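Long-range contacts in anthranilate-CoA ligase (Stigmatella aurantiaca, PDB 4WV3), which belongs to the ANL superfamily of AMP-binding enzymes and combines a large N-terminal region with a smaller C-terminal domain: residues A[6-11]-A[162-166]; A[81-85]-A[159-163]. One frame throughout, in Å; residues are numbered along the deposited sequence.

The two contacts lie side by side, their centres about 10 Å apart, and share A162 and Q163 of the loop between helix 148-152 and strand 169-175. In contact 1 the end of this loop, 162-166, runs beside the N-terminal segment 6-11; in contact 2 its preceding part, 159-163, meets the C-terminal end of helix 71-83. N11 joins them directly: its ND2 is 3.3 Å from V81 O, a probable hydrogen bond, and its OD1 packs 3.6 Å from K82 CA. Both contacts are centred about 26 Å from the centre of the chain, and neither supplies a residue to the pocket holding 5'-O-[(S)-[(2-aminobenzoyl)oxy](hydroxy)phosphoryl]adenosine, whose residues all come later in the sequence.

Contact 1 of 2, residues A[6-11]-A[162-166]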
loop_
_atom_site.group_PDB
_atom_site.type_symbol
_atom_site.label_atom_id
_atom_site.label_comp_id
_atom_site.label_asym_id
_atom_site.label_seq_id
_atom_site.Cartn_x
_atom_site.Cartn_y
_atom_site.Cartn_z
ATOM N N LEU A 6 1.870 24.275 -9.080
ATOM C CA LEU A 6 0.435 24.196 -8.843
ATOM C C LEU A 6 -0.122 25.573 -8.513
ATOM O O LEU A 6 0.610 26.441 -8.039
ATOM C CB LEU A 6 0.145 23.235 -7.688
ATOM C CG LEU A 6 0.473 21.760 -7.917
ATOM C CD1 LEU A 6 0.327 20.980 -6.623
ATOM C CD2 LEU A 6 -0.424 21.178 -8.999
ATOM N N PRO A 7 -1.421 25.784 -8.775
ATOM C CA PRO A 7 -2.063 27.016 -8.310
ATOM C C PRO A 7 -2.125 27.027 -6.786
ATOM O O PRO A 7 -2.250 25.961 -6.179
ATOM C CB PRO A 7 -3.472 26.921 -8.903
ATOM C CG PRO A 7 -3.690 25.463 -9.147
ATOM C CD PRO A 7 -2.348 24.925 -9.532
ATOM N N LEU A 8 -2.028 28.207 -6.179
ATOM C CA LEU A 8 -2.032 28.330 -4.724
ATOM C C LEU A 8 -3.290 27.708 -4.128
ATOM O O LEU A 8 -3.245 27.079 -3.071
ATOM C CB LEU A 8 -1.916 29.796 -4.306
ATOM C CG LEU A 8 -1.723 30.055 -2.810
ATOM C CD1 LEU A 8 -0.417 29.445 -2.322
ATOM C CD2 LEU A 8 -1.770 31.547 -2.516
ATOM N N TYR A 9 -4.409 27.885 -4.821
ATOM C CA TYR A 9 -5.655 27.240 -4.436
ATOM C C TYR A 9 -5.961 26.084 -5.382
ATOM O O TYR A 9 -6.288 26.290 -6.552
ATOM C CB TYR A 9 -6.802 28.249 -4.416
ATOM C CG TYR A 9 -6.720 29.224 -3.264
ATOM C CD1 TYR A 9 -5.967 30.385 -3.363
ATOM C CD2 TYR A 9 -7.390 28.977 -2.073
ATOM C CE1 TYR A 9 -5.887 31.277 -2.310
ATOM C CE2 TYR A 9 -7.317 29.862 -1.014
ATOM C CZ TYR A 9 -6.564 31.011 -1.139
ATOM O OH TYR A 9 -6.487 31.897 -0.089
ATOM N N TYR A 10 -5.842 24.867 -4.864
ATOM C CA TYR A 10 -6.012 23.667 -5.671
ATOM C C TYR A 10 -6.892 22.650 -4.958
ATOM O O TYR A 10 -6.832 22.508 -3.736
ATOM C CB TYR A 10 -4.645 23.053 -5.989
ATOM C CG TYR A 10 -4.703 21.721 -6.702
ATOM C CD1 TYR A 10 -4.834 21.654 -8.083
ATOM C CD2 TYR A 10 -4.614 20.527 -5.994
ATOM C CE1 TYR A 10 -4.885 20.438 -8.739
ATOM C CE2 TYR A 10 -4.664 19.307 -6.640
ATOM C CZ TYR A 10 -4.799 19.268 -8.012
ATOM O OH TYR A 10 -4.848 18.056 -8.661
ATOM N N ASN A 11 -7.714 21.948 -5.730
ATOM C CA ASN A 11 -8.526 20.864 -5.193
ATOM C C ASN A 11 -8.212 19.563 -5.921
ATOM O O ASN A 11 -8.129 19.536 -7.150
ATOM C CB ASN A 11 -10.016 21.195 -5.299
ATOM C CG ASN A 11 -10.873 20.318 -4.407
ATOM O OD1 ASN A 11 -11.105 19.147 -4.707
ATOM N ND2 ASN A 11 -11.356 20.884 -3.307
ATOM N N ALA A 162 -14.710 23.369 -3.615
ATOM C CA ALA A 162 -14.406 24.251 -2.496
ATOM C C ALA A 162 -13.111 25.020 -2.736
ATOM O O ALA A 162 -12.181 24.511 -3.361
ATOM C CB ALA A 162 -14.321 23.455 -1.203
ATOM N N GLN A 163 -13.059 26.251 -2.234
ATOM C CA GLN A 163 -11.879 27.093 -2.388
ATOM C C GLN A 163 -10.770 26.633 -1.449
ATOM O O GLN A 163 -10.376 27.354 -0.532
ATOM C CB GLN A 163 -12.230 28.555 -2.108
ATOM C CG GLN A 163 -13.409 29.074 -2.914
ATOM C CD GLN A 163 -13.819 30.477 -2.508
ATOM O OE1 GLN A 163 -13.036 31.218 -1.911
ATOM N NE2 GLN A 163 -15.055 30.847 -2.824
ATOM N N SER A 164 -10.268 25.426 -1.685
ATOM C CA SER A 164 -9.259 24.835 -0.819
ATOM C C SER A 164 -7.850 25.260 -1.211
ATOM O O SER A 164 -7.505 25.297 -2.393
ATOM C CB SER A 164 -9.364 23.307 -0.844
ATOM O OG SER A 164 -9.137 22.802 -2.149
ATOM N N HIS A 165 -7.043 25.588 -0.208
ATOM C CA HIS A 165 -5.627 25.842 -0.420
ATOM C C HIS A 165 -5.006 24.520 -0.845
ATOM O O HIS A 165 -5.483 23.456 -0.450
ATOM C CB HIS A 165 -4.987 26.335 0.878
ATOM C CG HIS A 165 -3.651 26.986 0.690
ATOM N ND1 HIS A 165 -2.499 26.270 0.454
ATOM C CD2 HIS A 165 -3.285 28.289 0.723
ATOM C CE1 HIS A 165 -1.480 27.104 0.340
ATOM N NE2 HIS A 165 -1.930 28.335 0.499
ATOM N N ARG A 166 -3.951 24.574 -1.652
ATOM C CA ARG A 166 -3.314 23.345 -2.111
ATOM C C ARG A 166 -2.643 22.598 -0.959
ATOM O O ARG A 166 -2.310 21.420 -1.080
ATOM C CB ARG A 166 -2.312 23.622 -3.236
ATOM C CG ARG A 166 -1.078 24.401 -2.819
ATOM C CD ARG A 166 -0.035 24.379 -3.928
ATOM N NE ARG A 166 1.184 25.094 -3.563
ATOM C CZ ARG A 166 1.597 26.215 -4.147
ATOM N NH1 ARG A 166 0.893 26.751 -5.135
ATOM N NH2 ARG A 166 2.721 26.795 -3.748
#
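S164 and Y10 meet in the more buried part of the contact, where the serine OG donates a hydrogen bond of 2.8 Å to Y10 O. The hydroxyl comes from above the carbonyl plane, 46° out of it. The same OG accepts a weak bond from N11 ND2 at 3.2 Å, and so links the backbone of 6-11 to one of its own side chains. Next along the pair of segments, R166 N donates to L8 O over 3.0 Å, and the CB atoms of Y10 and R166 touch at 3.7 Å, while the Y10 side chain also packs on P193 of helix 191-204. The two segments are irregular loops: Q163 is the centre of an inverse gamma turn, and N11 stands ahead of the turn into helix 14-17, where its OD1 caps V13 N. The outer rim, formed by P7, L8 and Y9, is exposed, and R166 lies well covered between it and the S164 side. With CG held between its backbone N and carbonyl carbon (chi1 68°) and the chain extended from there to NE, R166 lies along residues 6-8. Its NH1 makes a weak bond of 3.4 Å to P7 O, and L8 CD1 lies over one face of the R166 guanidinium, displaced toward its rim. H165 turns an edge toward the face of the Y9 ring, centroids 5.6 Å apart and planes at 59°. L8 O sits 3.6 Å above the plane of the imidazole, over the middle of one face of the H165 ring, and H165 ND1 is hydrogen-bonded to E167 N.

Contact 2 of 2, residues A[81-85]-A[159-163]; sequences VKLGA and LEAAQ
K82 and A162 are joined backbone to backbone: A162 N donates to K82 O over 3.0 Å, almost straight ahead of the carbonyl, at a C=O...N angle of 173°. The lysine side chain leaves with CG opposite its backbone N (chi1 -176°) and stays extended to its tip, which lays the chain from CG to CE along 159-161. Its CG touches A161 CB at 4.0 Å. Further out, K82 CD meets L159 CD2 at 3.9 Å, the two side chains running alongside each other with their ends pointing opposite ways. The ammonium then arrives at the backbone of the loop, where NZ makes a weak bond of 3.1 Å to L159 O. The A162 methyl faces the same helix end, with CB 3.5 Å from L83 O.

Around this first shell, the principal polar partner of K82 NZ is E17, through a salt bridge, while N46 OD1 adds a hydrogen bond. The carboxylate probably does most to offset this buried charge. Helix 38-54 backs the contact: N46 and N50 pack on L159, and L52 and K53 on L83. K82 O and L83 O lie at the end of helix 71-83, and the way the helix stops probably helps to place them. With a positive phi of 91° at G84 and two bonds back into the last turn, one of them G84 N to V81 O at 3.0 Å, the ending is a Schellman motif, which here closes the helix just before strand 86-89 at the edge of the five-stranded parallel sheet.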
loop_
_atom_site.group_PDB
_atom_site.type_symbol
_atom_site.label_atom_id
_atom_site.label_comp_id
_atom_site.label_asym_id
_atom_site.label_seq_id
_atom_site.Cartn_x
_atom_site.Cartn_y
_atom_site.Cartn_z
ATOM N N VAL A 81 -13.761 14.983 -1.264
ATOM C CA VAL A 81 -12.628 15.854 -1.568
ATOM C C VAL A 81 -13.063 17.170 -2.214
ATOM O O VAL A 81 -12.585 18.243 -1.839
ATOM C CB VAL A 81 -11.600 15.140 -2.473
ATOM C CG1 VAL A 81 -10.552 16.118 -2.978
ATOM C CG2 VAL A 81 -10.946 13.988 -1.721
ATOM N N LYS A 82 -13.977 17.084 -3.176
ATOM C CA LYS A 82 -14.468 18.267 -3.876
ATOM C C LYS A 82 -15.168 19.232 -2.926
ATOM O O LYS A 82 -15.144 20.448 -3.124
ATOM C CB LYS A 82 -15.419 17.865 -5.004
ATOM C CG LYS A 82 -15.909 19.032 -5.844
ATOM C CD LYS A 82 -16.618 18.555 -7.095
ATOM C CE LYS A 82 -17.060 19.728 -7.948
ATOM N NZ LYS A 82 -17.640 19.280 -9.243
ATOM N N LEU A 83 -15.786 18.681 -1.887
ATOM C CA LEU A 83 -16.520 19.482 -0.919
ATOM C C LEU A 83 -15.572 20.205 0.032
ATOM O O LEU A 83 -15.970 21.128 0.742
ATOM C CB LEU A 83 -17.483 18.595 -0.129
ATOM C CG LEU A 83 -18.643 19.315 0.551
ATOM C CD1 LEU A 83 -19.445 20.081 -0.486
ATOM C CD2 LEU A 83 -19.523 18.326 1.298
ATOM N N GLY A 84 -14.311 19.781 0.037
ATOM C CA GLY A 84 -13.320 20.349 0.931
ATOM C C GLY A 84 -13.256 19.582 2.237
ATOM O O GLY A 84 -12.521 19.950 3.154
ATOM N N ALA A 85 -14.038 18.511 2.318
ATOM C CA ALA A 85 -14.044 17.653 3.496
ATOM C C ALA A 85 -12.898 16.651 3.421
ATOM O O ALA A 85 -12.300 16.459 2.362
ATOM C CB ALA A 85 -15.378 16.937 3.622
ATOM N N LEU A 159 -21.931 20.764 -8.973
ATOM C CA LEU A 159 -21.352 21.166 -7.698
ATOM C C LEU A 159 -20.122 22.036 -7.923
ATOM O O LEU A 159 -19.335 21.786 -8.835
ATOM C CB LEU A 159 -20.975 19.932 -6.874
ATOM C CG LEU A 159 -20.296 20.173 -5.524
ATOM C CD1 LEU A 159 -21.221 20.927 -4.584
ATOM C CD2 LEU A 159 -19.848 18.859 -4.903
ATOM N N GLU A 160 -19.963 23.063 -7.094
ATOM C CA GLU A 160 -18.782 23.912 -7.154
ATOM C C GLU A 160 -17.712 23.398 -6.200
ATOM O O GLU A 160 -17.992 23.121 -5.033
ATOM C CB GLU A 160 -19.135 25.361 -6.811
ATOM C CG GLU A 160 -19.998 26.065 -7.848
ATOM C CD GLU A 160 -19.215 26.496 -9.076
ATOM O OE1 GLU A 160 -17.993 26.244 -9.131
ATOM O OE2 GLU A 160 -19.825 27.096 -9.987
ATOM N N ALA A 161 -16.488 23.270 -6.702
ATOM C CA ALA A 161 -15.374 22.816 -5.880
ATOM C C ALA A 161 -15.048 23.847 -4.807
ATOM O O ALA A 161 -15.108 25.052 -5.054
ATOM C CB ALA A 161 -14.153 22.534 -6.744
ATOM N N ALA A 162 -14.710 23.369 -3.615
ATOM C CA ALA A 162 -14.406 24.251 -2.496
ATOM C C ALA A 162 -13.111 25.020 -2.736
ATOM O O ALA A 162 -12.181 24.511 -3.361
ATOM C CB ALA A 162 -14.321 23.455 -1.203
ATOM N N GLN A 163 -13.059 26.251 -2.234
ATOM C CA GLN A 163 -11.879 27.093 -2.388
ATOM C C GLN A 163 -10.770 26.633 -1.449
ATOM O O GLN A 163 -10.376 27.354 -0.532
ATOM C CB GLN A 163 -12.230 28.555 -2.108
ATOM C CG GLN A 163 -13.409 29.074 -2.914
ATOM C CD GLN A 163 -13.819 30.477 -2.508
ATOM O OE1 GLN A 163 -13.036 31.218 -1.911
ATOM N NE2 GLN A 163 -15.055 30.847 -2.824
#